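Side-chain contacts in FAD-binding PCMH-type domain-containing protein (PDB 6YJO), which probably acts as an FAD-dependent oxidoreductase, likely on oligosaccharides, holding its flavin by covalent linkage: residues A[406-410]-A[411-415]; A[302-305]-A[306-310]; A[37-41]-A[42-46]. One frame throughout, in Å; residues are numbered along the deposited sequence.

Contact 1. Residues A[406-410]-A[411-415]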
loop_
_atom_site.group_PDB
_atom_site.type_symbol
_atom_site.label_atom_id
_atom_site.label_comp_id
_atom_site.label_asym_id
_atom_site.label_seq_id
_atom_site.Cartn_x
_atom_site.Cartn_y
_atom_site.Cartn_z
ATOM N N ILE A 406 -18.130 -7.613 -0.577
ATOM C CA ILE A 406 -16.995 -7.914 -1.440
ATOM C C ILE A 406 -16.320 -9.196 -0.970
ATOM O O ILE A 406 -16.241 -9.487 0.230
ATOM C CB ILE A 406 -15.995 -6.742 -1.475
ATOM C CG1 ILE A 406 -14.891 -7.017 -2.500
ATOM C CG2 ILE A 406 -15.407 -6.487 -0.091
ATOM C CD1 ILE A 406 -13.924 -5.867 -2.685
ATOM N N ASN A 407 -15.833 -9.972 -1.938
ATOM C CA ASN A 407 -15.112 -11.224 -1.695
ATOM C C ASN A 407 -13.636 -10.876 -1.542
ATOM O O ASN A 407 -12.878 -10.854 -2.511
ATOM C CB ASN A 407 -15.348 -12.205 -2.837
ATOM C CG ASN A 407 -14.641 -13.529 -2.631
ATOM O OD1 ASN A 407 -14.572 -14.044 -1.513
ATOM N ND2 ASN A 407 -14.125 -14.096 -3.717
ATOM N N SER A 408 -13.219 -10.598 -0.309
ATOM C CA SER A 408 -11.878 -10.084 -0.079
ATOM C C SER A 408 -11.351 -10.557 1.268
ATOM O O SER A 408 -12.079 -10.560 2.267
ATOM C CB SER A 408 -11.856 -8.551 -0.140
ATOM O OG SER A 408 -10.552 -8.058 0.093
ATOM N N ALA A 409 -10.071 -10.938 1.282
ATOM C CA ALA A 409 -9.424 -11.364 2.515
ATOM C C ALA A 409 -9.039 -10.193 3.410
ATOM O O ALA A 409 -8.766 -10.407 4.593
ATOM C CB ALA A 409 -8.184 -12.195 2.193
ATOM N N PHE A 410 -8.998 -8.973 2.876
ATOM C CA PHE A 410 -8.648 -7.794 3.656
ATOM C C PHE A 410 -9.536 -7.701 4.897
ATOM O O PHE A 410 -10.771 -7.677 4.767
ATOM C CB PHE A 410 -8.802 -6.530 2.812
ATOM C CG PHE A 410 -8.379 -5.268 3.519
ATOM C CD1 PHE A 410 -7.045 -4.885 3.544
ATOM C CD2 PHE A 410 -9.313 -4.460 4.150
ATOM C CE1 PHE A 410 -6.650 -3.731 4.186
ATOM C CE2 PHE A 410 -8.921 -3.298 4.794
ATOM C CZ PHE A 410 -7.587 -2.935 4.811
ATOM N N PRO A 411 -8.961 -7.636 6.099
ATOM C CA PRO A 411 -9.758 -7.843 7.314
ATOM C C PRO A 411 -10.176 -6.578 8.055
ATOM O O PRO A 411 -10.930 -6.668 9.030
ATOM C CB PRO A 411 -8.807 -8.670 8.180
ATOM C CG PRO A 411 -7.456 -8.073 7.854
ATOM C CD PRO A 411 -7.517 -7.632 6.397
ATOM N N HIS A 412 -9.712 -5.402 7.623
ATOM C CA HIS A 412 -9.762 -4.203 8.448
ATOM C C HIS A 412 -10.883 -3.240 8.060
ATOM O O HIS A 412 -10.841 -2.067 8.450
ATOM C CB HIS A 412 -8.411 -3.486 8.403
ATOM C CG HIS A 412 -7.260 -4.339 8.838
ATOM N ND1 HIS A 412 -7.217 -4.966 10.066
ATOM C CD2 HIS A 412 -6.106 -4.668 8.210
ATOM C CE1 HIS A 412 -6.089 -5.645 10.174
ATOM N NE2 HIS A 412 -5.397 -5.481 9.061
ATOM N N ARG A 413 -11.893 -3.704 7.321
ATOM C CA ARG A 413 -13.000 -2.812 6.985
ATOM C C ARG A 413 -13.737 -2.324 8.224
ATOM O O ARG A 413 -14.425 -1.298 8.159
ATOM C CB ARG A 413 -13.969 -3.506 6.028
ATOM C CG ARG A 413 -13.368 -3.752 4.660
ATOM C CD ARG A 413 -14.330 -4.426 3.704
ATOM N NE ARG A 413 -13.593 -5.006 2.586
ATOM C CZ ARG A 413 -12.990 -4.290 1.644
ATOM N NH1 ARG A 413 -13.043 -2.966 1.681
ATOM N NH2 ARG A 413 -12.336 -4.898 0.664
ATOM N N ASP A 414 -13.603 -3.026 9.349
ATOM C CA ASP A 414 -14.213 -2.590 10.598
ATOM C C ASP A 414 -13.361 -1.572 11.344
ATOM O O ASP A 414 -13.820 -1.022 12.351
ATOM C CB ASP A 414 -14.483 -3.799 11.501
ATOM C CG ASP A 414 -13.215 -4.561 11.855
ATOM O OD1 ASP A 414 -12.143 -4.239 11.297
ATOM O OD2 ASP A 414 -13.288 -5.483 12.694
ATOM N N LYS A 415 -12.143 -1.310 10.881
ATOM C CA LYS A 415 -11.289 -0.337 11.541
ATOM C C LYS A 415 -11.669 1.079 11.112
ATOM O O LYS A 415 -12.260 1.303 10.052
ATOM C CB LYS A 415 -9.819 -0.609 11.226
ATOM C CG LYS A 415 -9.365 -2.039 11.520
ATOM C CD LYS A 415 -9.635 -2.438 12.970
ATOM C CE LYS A 415 -9.123 -3.845 13.265
ATOM N NZ LYS A 415 -9.768 -4.875 12.403
HETATM O O HOH W 1 -12.494 -7.301 2.716
#

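Contact 2. Residues A[302-305]-A[306-310]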
loop_
_atom_site.group_PDB
_atom_site.type_symbol
_atom_site.label_atom_id
_atom_site.label_comp_id
_atom_site.label_asym_id
_atom_site.label_seq_id
_atom_site.Cartn_x
_atom_site.Cartn_y
_atom_site.Cartn_z
ATOM N N ARG A 302 -17.020 22.538 9.063
ATOM C CA ARG A 302 -17.462 23.404 10.155
ATOM C C ARG A 302 -17.520 22.699 11.505
ATOM O O ARG A 302 -17.043 23.276 12.496
ATOM C CB ARG A 302 -18.825 24.010 9.795
ATOM C CG ARG A 302 -19.172 25.246 10.619
ATOM C CD ARG A 302 -20.479 25.913 10.175
ATOM N NE ARG A 302 -20.546 26.136 8.732
ATOM C CZ ARG A 302 -19.784 27.000 8.065
ATOM N NH1 ARG A 302 -18.874 27.730 8.702
ATOM N NH2 ARG A 302 -19.926 27.130 6.751
ATOM N N PRO A 303 -18.065 21.484 11.629
ATOM C CA PRO A 303 -18.123 20.869 12.967
ATOM C C PRO A 303 -16.752 20.525 13.525
ATOM O O PRO A 303 -16.524 20.691 14.730
ATOM C CB PRO A 303 -18.983 19.613 12.744
ATOM C CG PRO A 303 -19.653 19.809 11.411
ATOM C CD PRO A 303 -18.694 20.630 10.608
ATOM N N LEU A 304 -15.828 20.051 12.685
ATOM C CA LEU A 304 -14.490 19.723 13.172
ATOM C C LEU A 304 -13.697 20.984 13.492
ATOM O O LEU A 304 -13.065 21.079 14.551
ATOM C CB LEU A 304 -13.752 18.866 12.141
ATOM C CG LEU A 304 -12.257 18.630 12.382
ATOM C CD1 LEU A 304 -12.006 18.000 13.745
ATOM C CD2 LEU A 304 -11.684 17.757 11.277
ATOM N N LEU A 305 -13.713 21.967 12.586
ATOM C CA LEU A 305 -12.993 23.210 12.845
ATOM C C LEU A 305 -13.510 23.899 14.101
ATOM O O LEU A 305 -12.751 24.599 14.781
ATOM C CB LEU A 305 -13.102 24.152 11.645
ATOM C CG LEU A 305 -12.398 23.744 10.344
ATOM C CD1 LEU A 305 -12.452 24.901 9.353
ATOM C CD2 LEU A 305 -10.953 23.305 10.574
ATOM N N GLY A 306 -14.793 23.719 14.420
ATOM C CA GLY A 306 -15.317 24.261 15.664
ATOM C C GLY A 306 -14.665 23.636 16.882
ATOM O O GLY A 306 -14.220 24.339 17.794
ATOM N N ASP A 307 -14.603 22.301 16.915
ATOM C CA ASP A 307 -13.922 21.624 18.013
ATOM C C ASP A 307 -12.452 22.017 18.070
ATOM O O ASP A 307 -11.885 22.184 19.156
ATOM C CB ASP A 307 -14.061 20.108 17.864
ATOM C CG ASP A 307 -15.509 19.655 17.831
ATOM O OD1 ASP A 307 -16.372 20.388 18.353
ATOM O OD2 ASP A 307 -15.783 18.564 17.285
ATOM N N LEU A 308 -11.819 22.181 16.905
ATOM C CA LEU A 308 -10.392 22.472 16.862
ATOM C C LEU A 308 -10.087 23.929 17.178
ATOM O O LEU A 308 -9.025 24.224 17.739
ATOM C CB LEU A 308 -9.823 22.128 15.484
ATOM C CG LEU A 308 -9.705 20.649 15.112
ATOM C CD1 LEU A 308 -9.069 20.513 13.735
ATOM C CD2 LEU A 308 -8.901 19.892 16.158
ATOM N N GLY A 309 -10.988 24.844 16.836
ATOM C CA GLY A 309 -10.670 26.259 16.918
ATOM C C GLY A 309 -9.703 26.682 15.835
ATOM O O GLY A 309 -8.851 27.546 16.072
ATOM N N ALA A 310 -9.818 26.092 14.646
ATOM C CA ALA A 310 -8.858 26.277 13.571
ATOM C C ALA A 310 -9.592 26.650 12.290
ATOM O O ALA A 310 -10.822 26.601 12.210
ATOM C CB ALA A 310 -8.012 25.010 13.360
#

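Contact 3. Residues A[37-41]-A[42-46]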
loop_
_atom_site.group_PDB
_atom_site.type_symbol
_atom_site.label_atom_id
_atom_site.label_comp_id
_atom_site.label_asym_id
_atom_site.label_seq_id
_atom_site.Cartn_x
_atom_site.Cartn_y
_atom_site.Cartn_z
ATOM N N ALA A 37 20.974 -19.528 -17.619
ATOM C CA ALA A 37 20.959 -20.372 -18.808
ATOM C C ALA A 37 19.549 -20.856 -19.117
ATOM O O ALA A 37 19.067 -20.715 -20.246
ATOM C CB ALA A 37 21.910 -21.552 -18.625
ATOM N N CYS A 38 18.868 -21.427 -18.118
ATOM C CA CYS A 38 17.477 -21.835 -18.294
ATOM C C CYS A 38 16.647 -20.698 -18.875
ATOM O O CYS A 38 15.895 -20.892 -19.837
ATOM C CB CYS A 38 16.893 -22.296 -16.956
ATOM S SG CYS A 38 15.191 -22.947 -17.035
ATOM N N LEU A 39 16.784 -19.498 -18.305
ATOM C CA LEU A 39 16.004 -18.351 -18.757
ATOM C C LEU A 39 16.176 -18.121 -20.253
ATOM O O LEU A 39 15.196 -17.936 -20.978
ATOM C CB LEU A 39 16.415 -17.111 -17.960
ATOM C CG LEU A 39 16.058 -17.120 -16.472
ATOM C CD1 LEU A 39 16.839 -16.044 -15.731
ATOM C CD2 LEU A 39 14.560 -16.927 -16.278
ATOM N N ALA A 40 17.421 -18.156 -20.738
ATOM C CA ALA A 40 17.678 -17.904 -22.152
ATOM C C ALA A 40 17.378 -19.113 -23.025
ATOM O O ALA A 40 17.241 -18.957 -24.241
ATOM C CB ALA A 40 19.128 -17.474 -22.367
ATOM N N SER A 41 17.285 -20.310 -22.438
ATOM C CA SER A 41 16.788 -21.457 -23.192
ATOM C C SER A 41 15.317 -21.282 -23.536
ATOM O O SER A 41 14.869 -21.740 -24.593
ATOM C CB SER A 41 16.996 -22.751 -22.398
ATOM O OG SER A 41 15.857 -23.589 -22.490
ATOM N N LYS A 42 14.564 -20.617 -22.661
ATOM C CA LYS A 42 13.172 -20.269 -22.896
ATOM C C LYS A 42 13.033 -18.857 -23.460
ATOM O O LYS A 42 11.916 -18.339 -23.547
ATOM C CB LYS A 42 12.378 -20.406 -21.589
ATOM C CG LYS A 42 12.689 -21.677 -20.786
ATOM C CD LYS A 42 11.574 -22.711 -20.868
ATOM C CE LYS A 42 12.018 -24.054 -20.303
ATOM N NZ LYS A 42 12.854 -24.831 -21.258
ATOM N N LYS A 43 14.148 -18.246 -23.862
ATOM C CA LYS A 43 14.214 -16.848 -24.299
ATOM C C LYS A 43 13.389 -15.933 -23.396
ATOM O O LYS A 43 12.647 -15.063 -23.854
ATOM C CB LYS A 43 13.790 -16.714 -25.762
ATOM C CG LYS A 43 14.597 -17.594 -26.700
ATOM C CD LYS A 43 14.032 -17.601 -28.110
ATOM C CE LYS A 43 14.526 -18.807 -28.891
ATOM N NZ LYS A 43 14.065 -20.092 -28.296
ATOM N N VAL A 44 13.540 -16.133 -22.090
ATOM C CA VAL A 44 13.057 -15.180 -21.094
ATOM C C VAL A 44 14.107 -14.082 -20.984
ATOM O O VAL A 44 15.251 -14.371 -20.602
ATOM C CB VAL A 44 12.819 -15.845 -19.729
ATOM C CG1 VAL A 44 12.446 -14.790 -18.685
ATOM C CG2 VAL A 44 11.739 -16.917 -19.826
ATOM N N PRO A 45 13.791 -12.830 -21.311
ATOM C CA PRO A 45 14.780 -11.761 -21.126
ATOM C C PRO A 45 15.302 -11.745 -19.698
ATOM O O PRO A 45 14.530 -11.764 -18.735
ATOM C CB PRO A 45 13.994 -10.488 -21.456
ATOM C CG PRO A 45 12.874 -10.930 -22.319
ATOM C CD PRO A 45 12.523 -12.319 -21.865
ATOM N N TYR A 46 16.624 -11.723 -19.558
ATOM C CA TYR A 46 17.251 -11.655 -18.248
ATOM C C TYR A 46 18.313 -10.556 -18.241
ATOM O O TYR A 46 18.811 -10.140 -19.288
ATOM C CB TYR A 46 17.873 -13.004 -17.835
ATOM C CG TYR A 46 19.084 -13.453 -18.638
ATOM C CD1 TYR A 46 20.284 -12.750 -18.592
ATOM C CD2 TYR A 46 19.038 -14.605 -19.406
ATOM C CE1 TYR A 46 21.388 -13.163 -19.313
ATOM C CE2 TYR A 46 20.141 -15.028 -20.123
ATOM C CZ TYR A 46 21.312 -14.307 -20.076
ATOM O OH TYR A 46 22.409 -14.730 -20.795
#

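Contact 1. Residues A[406-410]-A[411-415]
F410 and H412 form a T-shaped pair, the edge of the imidazole pointing at the face of the phenyl ring with the centroids 5.4 Å apart and the planes at 89°. F410 sets its CG anti to the backbone N (chi1 -177°), which carries the ring over the turn that follows. P411 adds a CH-pi contact: its CD lies over the F410 ring, 4.2 Å from the centroid, while its CG stands 3.5 Å above the plane of the H412 ring, so the proline is shared by both aromatic groups.

Apolar contact also frames the R413 guanidinium. I406 CG2 lies over one face, 3.5 Å from R413 NH2, and F410 CD2 is over the opposite face. An extended chain from CG to NE takes the group there.

Among the polar links, one water accepts from R413 NE and lies 2.7 Å from F410 O, bridging the two halves of the turn. R413 NH2 has its salt bridge with D188; S408 OG, at the edge of the guanidinium, bonds to R218 O. Within the turn 412-415, K415 NZ meets D414 OD1 on its syn side at 2.7 Å in a salt bridge.

The whole is a loop joining strands 380-386 and 417-423, beside the flavin site: the F410 side chain is about 4 Å from that of the FAD-binding Y457 and about 9 Å from the FAD itself.

Contact 2. Residues A[302-305]-A[306-310]
L305 leans against A310 at the point where helix 294-308 runs out, and its side chain can be traced atom by atom. CB starts 3.4 Å from A310 O. With CG anti to its own carbonyl carbon (chi1 -68°), the chain continues past that oxygen: CG is 3.8 Å from A310 O. CD1 and CD2 each lie 3.7 Å from A310 O, and CD2 also comes 4.4 Å from A310 CB in a loose apolar contact.

On the main chain, L305 O takes two donors. G309 N comes in at 2.7 Å, tilted from the carbonyl plane, and A310 N, reaching back five residues, at 3.3 Å, in that plane and on a lone pair. G309, with positive phi, turns the chain out of the helix; its N has only a weak second bond, to G306 O.

On a neighbouring side of the helix, L304 CD1 packs 3.8 Å from L308 CG, one turn on, while L304 also touches M262 and F265 of helix 252-268; A310 meets I246 and L248 of strand 242-248. The chemistry implies a helix end closed by the amides of the two residues that follow it, helped by a few aliphatic contacts, with no salt bridge or side-chain hydrogen bond between the segments.

Contact 3. Residues A[37-41]-A[42-46]
L39 meets both V44 and Y46, and with V44 it forms the buried, close-packed part of this helix end. Its two methyls divide the work: CD2 lies 3.9 Å from V44 CG1, and CD1 rests 3.8 Å from Y46 CB. Y46 has CG placed between its backbone N and carbonyl carbon (chi1 68°), which swings the ring back over the helix. There, at the exposed margin of the packing, A40 CB touches the ring at its edge, 3.5 Å from Y46 CE2.

The backbone beneath is a Schellman motif. V44 N donates to L39 O at 2.7 Å, while K43, at positive phi, is the C-prime residue whose N reaches A40 O at 3.2 Å; that donor sits above the carbonyl plane and not on a lone pair. K42 N completes the last regular helical bond, to C38 O at 3.1 Å.

The exposed side is looser. K42 passes its CG close to C38 O and then bends at chi2 and chi4, so that NZ doubles back to S41 OG in no more than a weak hydrogen bond of 3.5 Å. K43 is exposed as well, its CB directed away from the helix.

Helix 32-41 is tied to helix 78-90 by the C38-C87 disulfide, with K42 and V44 touching D83 of that helix and K42 also touching C87. On the buried side L39 packs on A71 and V44 on A73 of strand 71-73, and just beyond the strand P45 shares a backbone hydrogen bond with L74.

Overall arrangement
Contacts 2 and 3 illustrate two versions of one kind of helix end, turned by G309 in one and by K43 in the other. They lie on opposite sides of the chain's centre, their own centres about 62 Å apart; contact 2 is on the surface, contact 3 partly buried. Contact 1, a partly buried loop, lies nearer the middle and the flavin. Contacts 1 and 2 both adjoin the seven-stranded antiparallel sheet, one linking two of its strands and the other resting on strand 242-248, whereas 37-46 packs on the small parallel sheet. Chemistry follows place. Near the cofactor, aromatic rings, a sandwiched arginine and a water prevail; the helix ends rely on main-chain bonds and aliphatic contacts, and in contact 3 a disulfide ties the helix to helix 78-90.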